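Nuclear inclusion protein A (Tobacco vein mottling virus, PDB 3MMG) probably acts as a 3C-type cysteine protease that cuts peptide bonds in the viral polyprotein. Local coordinates at residues L164-L169 with Y178-P183; E30-I35 with Q45-R50; T70-K75 with I83-A88. The protein carries 3 engineered substitutions. All blocks are in the same frame, centred on the assembly; numbering follows the deposited sequence.

Contact 1: L164-L169 with Y178-P183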
loop_
_atom_site.group_PDB
_atom_site.type_symbol
_atom_site.label_atom_id
_atom_site.label_comp_id
_atom_site.label_asym_id
_atom_site.label_seq_id
_atom_site.Cartn_x
_atom_site.Cartn_y
_atom_site.Cartn_z
ATOM N N LEU A 164 2.798 -3.267 8.454
ATOM C CA LEU A 164 2.099 -2.331 9.363
ATOM C C LEU A 164 1.312 -1.274 8.601
ATOM O O LEU A 164 0.427 -0.631 9.161
ATOM C CB LEU A 164 3.077 -1.628 10.288
ATOM C CG LEU A 164 3.983 -2.509 11.146
ATOM C CD1 LEU A 164 4.743 -1.624 12.137
ATOM C CD2 LEU A 164 3.240 -3.646 11.840
ATOM N N GLY A 165 1.647 -1.092 7.324
ATOM C CA GLY A 165 1.026 0.012 6.589
ATOM C C GLY A 165 1.580 0.038 5.186
ATOM O O GLY A 165 2.436 -0.779 4.829
ATOM N N ILE A 166 1.102 0.990 4.401
ATOM C CA ILE A 166 1.657 1.238 3.070
ATOM C C ILE A 166 1.937 2.722 2.884
ATOM O O ILE A 166 1.243 3.573 3.466
ATOM C CB ILE A 166 0.731 0.726 1.937
ATOM C CG1 ILE A 166 -0.698 1.262 2.084
ATOM C CG2 ILE A 166 0.775 -0.810 1.908
ATOM C CD1 ILE A 166 -1.592 1.030 0.841
ATOM N N HIS A 167 2.976 3.032 2.112
ATOM C CA HIS A 167 3.362 4.443 1.983
ATOM C C HIS A 167 2.234 5.275 1.340
ATOM O O HIS A 167 1.535 4.766 0.485
ATOM C CB HIS A 167 4.672 4.595 1.213
ATOM C CG HIS A 167 5.067 6.030 1.049
ATOM N ND1 HIS A 167 5.347 6.842 2.132
ATOM C CD2 HIS A 167 5.235 6.794 -0.056
ATOM C CE1 HIS A 167 5.664 8.052 1.697
ATOM N NE2 HIS A 167 5.583 8.054 0.371
ATOM N N SER A 168 2.065 6.546 1.743
ATOM C CA SER A 168 0.932 7.330 1.254
ATOM C C SER A 168 1.239 8.789 0.880
ATOM O O SER A 168 0.994 9.184 -0.245
ATOM C CB SER A 168 -0.234 7.278 2.257
ATOM O OG SER A 168 -1.320 8.095 1.820
ATOM N N LEU A 169 1.769 9.558 1.834
ATOM C CA LEU A 169 1.828 11.024 1.750
ATOM C C LEU A 169 3.221 11.524 1.900
ATOM O O LEU A 169 4.063 10.890 2.535
ATOM C CB LEU A 169 1.066 11.685 2.910
ATOM C CG LEU A 169 -0.408 11.531 3.192
ATOM C CD1 LEU A 169 -0.708 12.278 4.481
ATOM C CD2 LEU A 169 -1.209 12.103 2.008
ATOM N N TYR A 178 4.658 10.035 5.286
ATOM C CA TYR A 178 3.657 9.361 6.122
ATOM C C TYR A 178 3.151 8.109 5.430
ATOM O O TYR A 178 2.920 8.113 4.217
ATOM C CB TYR A 178 2.472 10.272 6.446
ATOM C CG TYR A 178 2.876 11.561 7.083
ATOM C CD1 TYR A 178 3.266 12.630 6.285
ATOM C CD2 TYR A 178 2.901 11.714 8.480
ATOM C CE1 TYR A 178 3.685 13.809 6.825
ATOM C CE2 TYR A 178 3.325 12.950 9.042
ATOM C CZ TYR A 178 3.700 13.973 8.180
ATOM O OH TYR A 178 4.136 15.212 8.602
ATOM N N PHE A 179 3.013 7.047 6.213
ATOM C CA PHE A 179 2.349 5.857 5.741
ATOM C C PHE A 179 0.979 5.719 6.380
ATOM O O PHE A 179 0.703 6.359 7.410
ATOM C CB PHE A 179 3.210 4.603 5.943
ATOM C CG PHE A 179 3.333 4.107 7.362
ATOM C CD1 PHE A 179 2.391 3.196 7.893
ATOM C CD2 PHE A 179 4.450 4.463 8.143
ATOM C CE1 PHE A 179 2.558 2.668 9.177
ATOM C CE2 PHE A 179 4.634 3.914 9.433
ATOM C CZ PHE A 179 3.680 3.035 9.952
ATOM N N VAL A 180 0.129 4.892 5.773
ATOM C CA VAL A 180 -1.226 4.657 6.328
ATOM C C VAL A 180 -1.222 3.264 6.927
ATOM O O VAL A 180 -0.802 2.323 6.261
ATOM C CB VAL A 180 -2.376 4.782 5.273
ATOM C CG1 VAL A 180 -2.041 3.980 3.976
ATOM C CG2 VAL A 180 -3.741 4.371 5.875
ATOM N N GLU A 181 -1.691 3.144 8.174
ATOM C CA GLU A 181 -1.647 1.877 8.892
ATOM C C GLU A 181 -2.792 0.970 8.504
ATOM O O GLU A 181 -3.888 1.441 8.211
ATOM C CB GLU A 181 -1.705 2.125 10.410
ATOM C CG GLU A 181 -2.991 2.821 10.853
ATOM C CD GLU A 181 -3.377 2.545 12.292
ATOM O OE1 GLU A 181 -2.596 2.845 13.201
ATOM O OE2 GLU A 181 -4.491 2.036 12.506
ATOM N N PHE A 182 -2.533 -0.337 8.529
ATOM C CA PHE A 182 -3.608 -1.325 8.506
ATOM C C PHE A 182 -4.369 -1.288 9.812
ATOM O O PHE A 182 -3.781 -1.002 10.860
ATOM C CB PHE A 182 -3.051 -2.730 8.215
ATOM C CG PHE A 182 -2.639 -2.865 6.787
ATOM C CD1 PHE A 182 -1.321 -2.608 6.409
ATOM C CD2 PHE A 182 -3.592 -3.079 5.804
ATOM C CE1 PHE A 182 -0.941 -2.636 5.078
ATOM C CE2 PHE A 182 -3.221 -3.105 4.443
ATOM C CZ PHE A 182 -1.897 -2.872 4.084
ATOM N N PRO A 183 -5.676 -1.564 9.756
ATOM C CA PRO A 183 -6.484 -1.674 10.959
ATOM C C PRO A 183 -6.340 -3.050 11.626
ATOM O O PRO A 183 -5.752 -3.977 11.060
ATOM C CB PRO A 183 -7.902 -1.512 10.415
ATOM C CG PRO A 183 -7.838 -2.179 9.077
ATOM C CD PRO A 183 -6.493 -1.730 8.535
#

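Contact 2: E30-I35 with Q45-R50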
loop_
_atom_site.group_PDB
_atom_site.type_symbol
_atom_site.label_atom_id
_atom_site.label_comp_id
_atom_site.label_asym_id
_atom_site.label_seq_id
_atom_site.Cartn_x
_atom_site.Cartn_y
_atom_site.Cartn_z
ATOM N N GLU A 30 -1.082 7.051 -13.344
ATOM C CA GLU A 30 -0.840 6.887 -11.900
ATOM C C GLU A 30 0.008 5.628 -11.736
ATOM O O GLU A 30 -0.417 4.568 -12.144
ATOM C CB GLU A 30 -2.181 6.711 -11.164
ATOM C CG GLU A 30 -2.265 7.366 -9.824
ATOM C CD GLU A 30 -2.502 8.845 -9.961
ATOM O OE1 GLU A 30 -3.668 9.279 -10.216
ATOM O OE2 GLU A 30 -1.502 9.569 -9.826
ATOM N N ARG A 31 1.218 5.745 -11.195
ATOM C CA ARG A 31 2.085 4.567 -11.014
ATOM C C ARG A 31 2.399 4.393 -9.532
ATOM O O ARG A 31 3.071 5.232 -8.935
ATOM C CB ARG A 31 3.377 4.732 -11.801
ATOM C CG ARG A 31 3.179 4.874 -13.294
ATOM C CD ARG A 31 3.556 3.605 -14.036
ATOM N NE ARG A 31 3.956 3.936 -15.390
ATOM C CZ ARG A 31 4.630 3.137 -16.214
ATOM N NH1 ARG A 31 4.985 1.906 -15.859
ATOM N NH2 ARG A 31 4.935 3.579 -17.419
ATOM N N LEU A 32 1.880 3.315 -8.950
ATOM C CA LEU A 32 2.052 3.009 -7.528
ATOM C C LEU A 32 2.451 1.541 -7.353
ATOM O O LEU A 32 2.619 0.807 -8.339
ATOM C CB LEU A 32 0.746 3.300 -6.748
ATOM C CG LEU A 32 -0.032 4.618 -6.835
ATOM C CD1 LEU A 32 -0.917 4.782 -5.595
ATOM C CD2 LEU A 32 0.869 5.799 -6.939
ATOM N N PHE A 33 2.619 1.131 -6.098
ATOM C CA PHE A 33 2.808 -0.283 -5.760
ATOM C C PHE A 33 1.561 -0.797 -5.062
ATOM O O PHE A 33 0.752 0.001 -4.533
ATOM C CB PHE A 33 4.022 -0.435 -4.847
ATOM C CG PHE A 33 5.334 -0.201 -5.545
ATOM C CD1 PHE A 33 5.856 1.083 -5.675
ATOM C CD2 PHE A 33 6.017 -1.278 -6.104
ATOM C CE1 PHE A 33 7.070 1.312 -6.342
ATOM C CE2 PHE A 33 7.233 -1.064 -6.767
ATOM C CZ PHE A 33 7.760 0.236 -6.874
ATOM N N GLY A 34 1.412 -2.116 -5.057
ATOM C CA GLY A 34 0.364 -2.782 -4.296
ATOM C C GLY A 34 0.877 -4.056 -3.644
ATOM O O GLY A 34 2.037 -4.461 -3.852
ATOM N N ILE A 35 0.013 -4.679 -2.852
ATOM C CA ILE A 35 0.307 -5.960 -2.204
ATOM C C ILE A 35 -0.727 -7.009 -2.627
ATOM O O ILE A 35 -1.909 -6.806 -2.422
ATOM C CB ILE A 35 0.249 -5.822 -0.660
ATOM C CG1 ILE A 35 1.183 -4.707 -0.185
ATOM C CG2 ILE A 35 0.611 -7.182 0.031
ATOM C CD1 ILE A 35 1.001 -4.306 1.292
ATOM N N GLN A 45 -6.231 4.046 -1.695
ATOM C CA GLN A 45 -7.430 4.633 -2.362
ATOM C C GLN A 45 -7.083 5.640 -3.448
ATOM O O GLN A 45 -7.755 5.686 -4.492
ATOM C CB GLN A 45 -8.386 5.301 -1.363
ATOM C CG GLN A 45 -9.152 4.290 -0.530
ATOM C CD GLN A 45 -10.134 4.945 0.404
ATOM O OE1 GLN A 45 -10.480 6.096 0.217
ATOM N NE2 GLN A 45 -10.589 4.210 1.407
ATOM N N HIS A 46 -6.018 6.404 -3.244
ATOM C CA HIS A 46 -5.651 7.458 -4.186
ATOM C C HIS A 46 -5.144 6.977 -5.550
ATOM O O HIS A 46 -4.971 7.782 -6.472
ATOM C CB HIS A 46 -4.722 8.487 -3.553
ATOM C CG HIS A 46 -3.271 8.109 -3.518
ATOM N ND1 HIS A 46 -2.666 7.626 -2.376
ATOM C CD2 HIS A 46 -2.282 8.250 -4.438
ATOM C CE1 HIS A 46 -1.374 7.448 -2.606
ATOM N NE2 HIS A 46 -1.111 7.827 -3.847
ATOM N N LEU A 47 -4.944 5.666 -5.682
ATOM C CA LEU A 47 -4.735 5.056 -6.990
ATOM C C LEU A 47 -5.903 5.383 -7.929
ATOM O O LEU A 47 -5.709 5.480 -9.134
ATOM C CB LEU A 47 -4.594 3.533 -6.860
ATOM C CG LEU A 47 -4.536 2.696 -8.146
ATOM C CD1 LEU A 47 -3.262 3.030 -8.934
ATOM C CD2 LEU A 47 -4.583 1.251 -7.730
ATOM N N PHE A 48 -7.098 5.572 -7.378
ATOM C CA PHE A 48 -8.289 5.816 -8.197
ATOM C C PHE A 48 -8.822 7.241 -8.097
ATOM O O PHE A 48 -10.018 7.482 -8.305
ATOM C CB PHE A 48 -9.364 4.796 -7.863
ATOM C CG PHE A 48 -8.902 3.383 -8.043
ATOM C CD1 PHE A 48 -8.691 2.563 -6.943
ATOM C CD2 PHE A 48 -8.648 2.886 -9.314
ATOM C CE1 PHE A 48 -8.242 1.246 -7.113
ATOM C CE2 PHE A 48 -8.197 1.583 -9.501
ATOM C CZ PHE A 48 -7.998 0.763 -8.407
ATOM N N ARG A 49 -7.929 8.176 -7.794
ATOM C CA ARG A 49 -8.252 9.605 -7.816
ATOM C C ARG A 49 -8.953 10.006 -9.105
ATOM O O ARG A 49 -9.928 10.768 -9.082
ATOM C CB ARG A 49 -6.975 10.415 -7.734
ATOM C CG ARG A 49 -6.441 10.563 -6.362
ATOM C CD ARG A 49 -5.259 11.498 -6.388
ATOM N NE ARG A 49 -4.134 11.032 -7.198
ATOM C CZ ARG A 49 -2.921 11.580 -7.133
ATOM N NH1 ARG A 49 -2.705 12.588 -6.304
ATOM N NH2 ARG A 49 -1.931 11.136 -7.886
ATOM N N ARG A 50 -8.427 9.511 -10.224
ATOM C CA ARG A 50 -9.004 9.759 -11.535
ATOM C C ARG A 50 -9.864 8.569 -11.928
ATOM O O ARG A 50 -9.416 7.418 -11.882
ATOM C CB ARG A 50 -7.915 9.985 -12.581
ATOM C CG ARG A 50 -6.925 11.066 -12.225
ATOM C CD ARG A 50 -6.247 11.611 -13.476
ATOM N NE ARG A 50 -5.464 12.811 -13.185
ATOM C CZ ARG A 50 -5.298 13.828 -14.028
ATOM N NH1 ARG A 50 -5.862 13.816 -15.233
ATOM N NH2 ARG A 50 -4.567 14.872 -13.660
HETATM O O HOH W 1 -6.100 7.742 -10.643
#

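Contact 3: T70-K75 with I83-A88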
loop_
_atom_site.group_PDB
_atom_site.type_symbol
_atom_site.label_atom_id
_atom_site.label_comp_id
_atom_site.label_asym_id
_atom_site.label_seq_id
_atom_site.Cartn_x
_atom_site.Cartn_y
_atom_site.Cartn_z
ATOM N N THR A 70 -13.259 0.425 -13.298
ATOM C CA THR A 70 -14.617 0.587 -12.747
ATOM C C THR A 70 -15.469 -0.690 -12.753
ATOM O O THR A 70 -16.518 -0.755 -12.115
ATOM C CB THR A 70 -15.381 1.769 -13.408
ATOM O OG1 THR A 70 -15.492 1.562 -14.814
ATOM C CG2 THR A 70 -14.673 3.084 -13.164
ATOM N N GLN A 71 -15.024 -1.714 -13.475
ATOM C CA GLN A 71 -15.739 -2.986 -13.489
ATOM C C GLN A 71 -15.397 -3.871 -12.305
ATOM O O GLN A 71 -16.028 -4.908 -12.102
ATOM C CB GLN A 71 -15.443 -3.754 -14.786
ATOM C CG GLN A 71 -13.996 -4.245 -14.900
ATOM C CD GLN A 71 -13.742 -4.933 -16.208
ATOM O OE1 GLN A 71 -14.085 -6.098 -16.381
ATOM N NE2 GLN A 71 -13.137 -4.221 -17.134
ATOM N N LEU A 72 -14.376 -3.484 -11.539
ATOM C CA LEU A 72 -13.873 -4.352 -10.480
ATOM C C LEU A 72 -14.600 -4.144 -9.168
ATOM O O LEU A 72 -14.954 -3.029 -8.843
ATOM C CB LEU A 72 -12.384 -4.104 -10.274
ATOM C CG LEU A 72 -11.451 -4.237 -11.494
ATOM C CD1 LEU A 72 -10.089 -3.611 -11.194
ATOM C CD2 LEU A 72 -11.288 -5.690 -11.895
ATOM N N GLN A 73 -14.828 -5.232 -8.437
ATOM C CA GLN A 73 -15.350 -5.166 -7.064
ATOM C C GLN A 73 -14.267 -4.613 -6.167
ATOM O O GLN A 73 -13.107 -5.044 -6.238
ATOM C CB GLN A 73 -15.745 -6.552 -6.551
ATOM C CG GLN A 73 -16.934 -7.158 -7.280
ATOM C CD GLN A 73 -17.566 -8.277 -6.503
ATOM O OE1 GLN A 73 -16.973 -9.338 -6.328
ATOM N NE2 GLN A 73 -18.790 -8.052 -6.030
ATOM N N MET A 74 -14.649 -3.665 -5.318
ATOM C CA MET A 74 -13.679 -3.061 -4.392
ATOM C C MET A 74 -14.264 -2.951 -2.990
ATOM O O MET A 74 -15.488 -2.972 -2.817
ATOM C CB MET A 74 -13.245 -1.698 -4.913
ATOM C CG MET A 74 -12.447 -1.764 -6.236
ATOM S SD MET A 74 -11.833 -0.173 -6.748
ATOM C CE MET A 74 -11.306 -0.620 -8.417
ATOM N N LYS A 75 -13.383 -2.885 -1.989
ATOM C CA LYS A 75 -13.789 -2.741 -0.590
ATOM C C LYS A 75 -12.856 -1.708 0.044
ATOM O O LYS A 75 -11.687 -2.020 0.322
ATOM C CB LYS A 75 -13.673 -4.081 0.143
ATOM C CG LYS A 75 -14.321 -4.110 1.523
ATOM C CD LYS A 75 -14.121 -5.457 2.203
ATOM C CE LYS A 75 -15.031 -6.543 1.631
ATOM N NZ LYS A 75 -14.909 -7.833 2.424
ATOM N N ILE A 83 -7.485 0.535 -0.007
ATOM C CA ILE A 83 -8.598 -0.094 -0.712
ATOM C C ILE A 83 -8.191 -1.520 -1.072
ATOM O O ILE A 83 -7.010 -1.791 -1.255
ATOM C CB ILE A 83 -9.020 0.710 -1.972
ATOM C CG1 ILE A 83 -10.340 0.162 -2.532
ATOM C CG2 ILE A 83 -7.918 0.723 -3.040
ATOM C CD1 ILE A 83 -11.166 1.222 -3.183
ATOM N N VAL A 84 -9.165 -2.420 -1.116
ATOM C CA VAL A 84 -8.935 -3.794 -1.530
ATOM C C VAL A 84 -9.695 -3.984 -2.837
ATOM O O VAL A 84 -10.848 -3.590 -2.947
ATOM C CB VAL A 84 -9.384 -4.842 -0.469
ATOM C CG1 VAL A 84 -8.973 -6.218 -0.905
ATOM C CG2 VAL A 84 -8.749 -4.548 0.928
ATOM N N ILE A 85 -9.027 -4.561 -3.830
ATOM C CA ILE A 85 -9.625 -4.770 -5.156
ATOM C C ILE A 85 -9.679 -6.265 -5.388
ATOM O O ILE A 85 -8.674 -6.957 -5.206
ATOM C CB ILE A 85 -8.747 -4.122 -6.275
ATOM C CG1 ILE A 85 -8.405 -2.653 -5.951
ATOM C CG2 ILE A 85 -9.419 -4.228 -7.629
ATOM C CD1 ILE A 85 -7.143 -2.205 -6.611
ATOM N N LYS A 86 -10.841 -6.777 -5.804
ATOM C CA LYS A 86 -10.956 -8.203 -6.064
ATOM C C LYS A 86 -10.702 -8.470 -7.549
ATOM O O LYS A 86 -11.293 -7.833 -8.406
ATOM C CB LYS A 86 -12.337 -8.740 -5.670
ATOM C CG LYS A 86 -12.381 -10.269 -5.614
ATOM C CD LYS A 86 -13.753 -10.799 -5.245
ATOM C CE LYS A 86 -13.730 -12.334 -5.157
ATOM N NZ LYS A 86 -14.810 -12.851 -4.242
ATOM N N MET A 87 -9.833 -9.425 -7.838
ATOM C CA MET A 87 -9.522 -9.740 -9.224
ATOM C C MET A 87 -10.485 -10.795 -9.770
ATOM O O MET A 87 -11.052 -11.615 -9.017
ATOM C CB MET A 87 -8.084 -10.239 -9.319
ATOM C CG MET A 87 -7.033 -9.170 -8.949
ATOM S SD MET A 87 -6.961 -7.866 -10.196
ATOM C CE MET A 87 -7.752 -6.514 -9.344
ATOM N N ALA A 88 -10.632 -10.796 -11.098
ATOM C CA ALA A 88 -11.373 -11.847 -11.803
ATOM C C ALA A 88 -10.805 -13.275 -11.611
ATOM O O ALA A 88 -9.621 -13.463 -11.296
ATOM C CB ALA A 88 -11.394 -11.487 -13.293
HETATM O O HOH W 2 -13.837 -7.880 -9.359
#

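Contact 1: L164-L169 with Y178-P183
His-167 holds CG anti to its backbone N (chi1 179°), whereas CG of Phe-179 (chi1 73°) and the CG1 branches of Ile-166 and Val-180 take the crowded position between backbone N and carbonyl carbon. Ile-166 and Val-180 thereby lie side by side, with Ile-166 CG1 3.6 Å from Val-180 CG1; beta-branched residues suit this extended backbone. The Phe-179 ring leans across the neighbouring strand, its CD1 3.7 Å from Gly-165 CA. Glycine fits here because a CB would collide with that ring and with Val-180 O. Phe-182 presents its ring edge to the same residue, CD1 standing 3.5 Å from Gly-165 N, while its CZ meets Ile-166 CG2.

Backbone bonds run both ways between Ile-166 and Val-180; the one from Val-180 N to Ile-166 O is 2.9 Å long and almost straight (170°). Further along, Tyr-178 O is gripped twice in its carbonyl plane, by Ser-168 N at 3.1 Å and by Leu-169 N at 3.0 Å. Ser-168 and Leu-169 thus both face Tyr-178, the extra residue making a classic bulge; Ser-168 OG bonds Asp-81 OD2. His-167 ND1 is hydrogen-bonded to His-142 NE2, which helps fix the ring's rotation, and His-167 NE2 bonds a polar side chain of the bound peptide. This is a bulged beta hairpin in the second barrel of a chymotrypsin-like fold, its histidine placed consistently with the S1 pocket of 3C-type proteases.

Contact 2: E30-I35 with Q45-R50
The short 3-10 turn 45-47 carries His-46, which hydrogen-bonds Asp-81 through ND1 and lies against Ala-151, an arrangement consistent with the His-Asp pair of the catalytic triad in chymotrypsin-like cysteine proteases. Residues 30-35 of strand 28-37 flank this turn through one ion pair, one water and a leucine contact. Glu-30 bends at chi2 (78°) so that its side chain crosses that of Arg-49 at about a right angle. Arg-49 NH2 gives a 2.5 Å salt-bridge hydrogen bond to Glu-30 OE2, which lies in the guanidinium plane although the donor stands well above the carboxylate plane; the two planes are 52° apart. That oxygen also bonds His-28 NE2, and Arg-49 NH1 has a second acid in Glu-217, so arginine, with its several N-H groups, can serve both. His-46 CD2 sits over the centre of the guanidinium, 4.3 Å above its plane.

In this first barrel of the two-barrel fold the loop follows strand 40-43, and a water ties it to the strand beside it. The water donates to Glu-30 OE1 (2.9 Å) and to Leu-47 O (2.7 Å), and accepts from Arg-50 N (3.0 Å), satisfying polar atoms of both segments. Leu-32, with CG anti to its carbonyl carbon, brings CD1 to 3.5 Å from His-46 NE2, which itself bonds a polar side chain of the bound peptide. The same methyl, Leu-32 CD1, lies 4.1 Å from Leu-47 CB as the two leucines slide past each other in opposite directions; their branched apolar ends suit this buried place beside the imidazole.

Contact 3: T70-K75 with I83-A88
The indole of Trp-197 draws both lysines of the pair, Lys-75 and Lys-86, into cation-pi interactions. The other flat group, the amide of Gln-73, belongs to a chain that lies alongside that of Lys-86 and points the same way, with Gln-73 OE1 3.7 Å from Lys-86 CD. Long chains suit this partly exposed border, where the methylenes pack together and the Lys-86 ammonium meets Trp-197. Lys-75 extends first, its CG anti to the backbone N (chi1 -169°), and carries NZ to the carbonyl oxygens of Tyr-190, Ala-193 and Asp-195, which would stabilise its buried charge.

On the face of the sheet that bears Met-74 and Ile-85 the contacts are apolar. Ile-85 CG2 lies 3.7 Å from Leu-72 CD1, and Met-74 runs side by side with Ile-85, its CG 4.1 Å from Ile-85 CG2. The flexible, extended Met-74 also sets SD 3.9 Å from Ile-83 CD1, the two chains crossing obliquely.

The backbones are joined by a nearly straight bond (178°) from Lys-86 N to Gln-73 O, 2.9 Å long, and by a reciprocal pair between Lys-75 and Val-84. Between Gln-73 and Lys-86 a water completes the pairing, accepting from Gln-73 N at 3.0 Å and donating to Lys-86 O at 2.7 Å. The whole is an antiparallel beta hairpin, with strand 74-76 outermost in the sheet of the first barrel of the chymotrypsin-like fold.

Overall arrangement
Contact 2 sits between the others, its centre about 13 Å from each of theirs, while the centres of contacts 1 and 3 are about 20 Å apart. Contacts 2 and 3 share the first barrel's sheet: Phe-48 CZ meets Ile-85 CD1 at 3.6 Å, fitting the ring into the hairpin's apolar face. Contact 1 belongs to the second barrel and meets contact 2 across the interface, with Ile-166 CG2 3.6 Å from Ile-35 CD1. The bound peptide reaches contacts 1 and 2, bonding His-167 and His-46, and Asp-81 bonds Ser-168 as well as His-46. Contacts 1 and 2 thus flank the peptide-binding cleft, consistent with the active site; contact 3 is centred about 15 Å from the chain's centre.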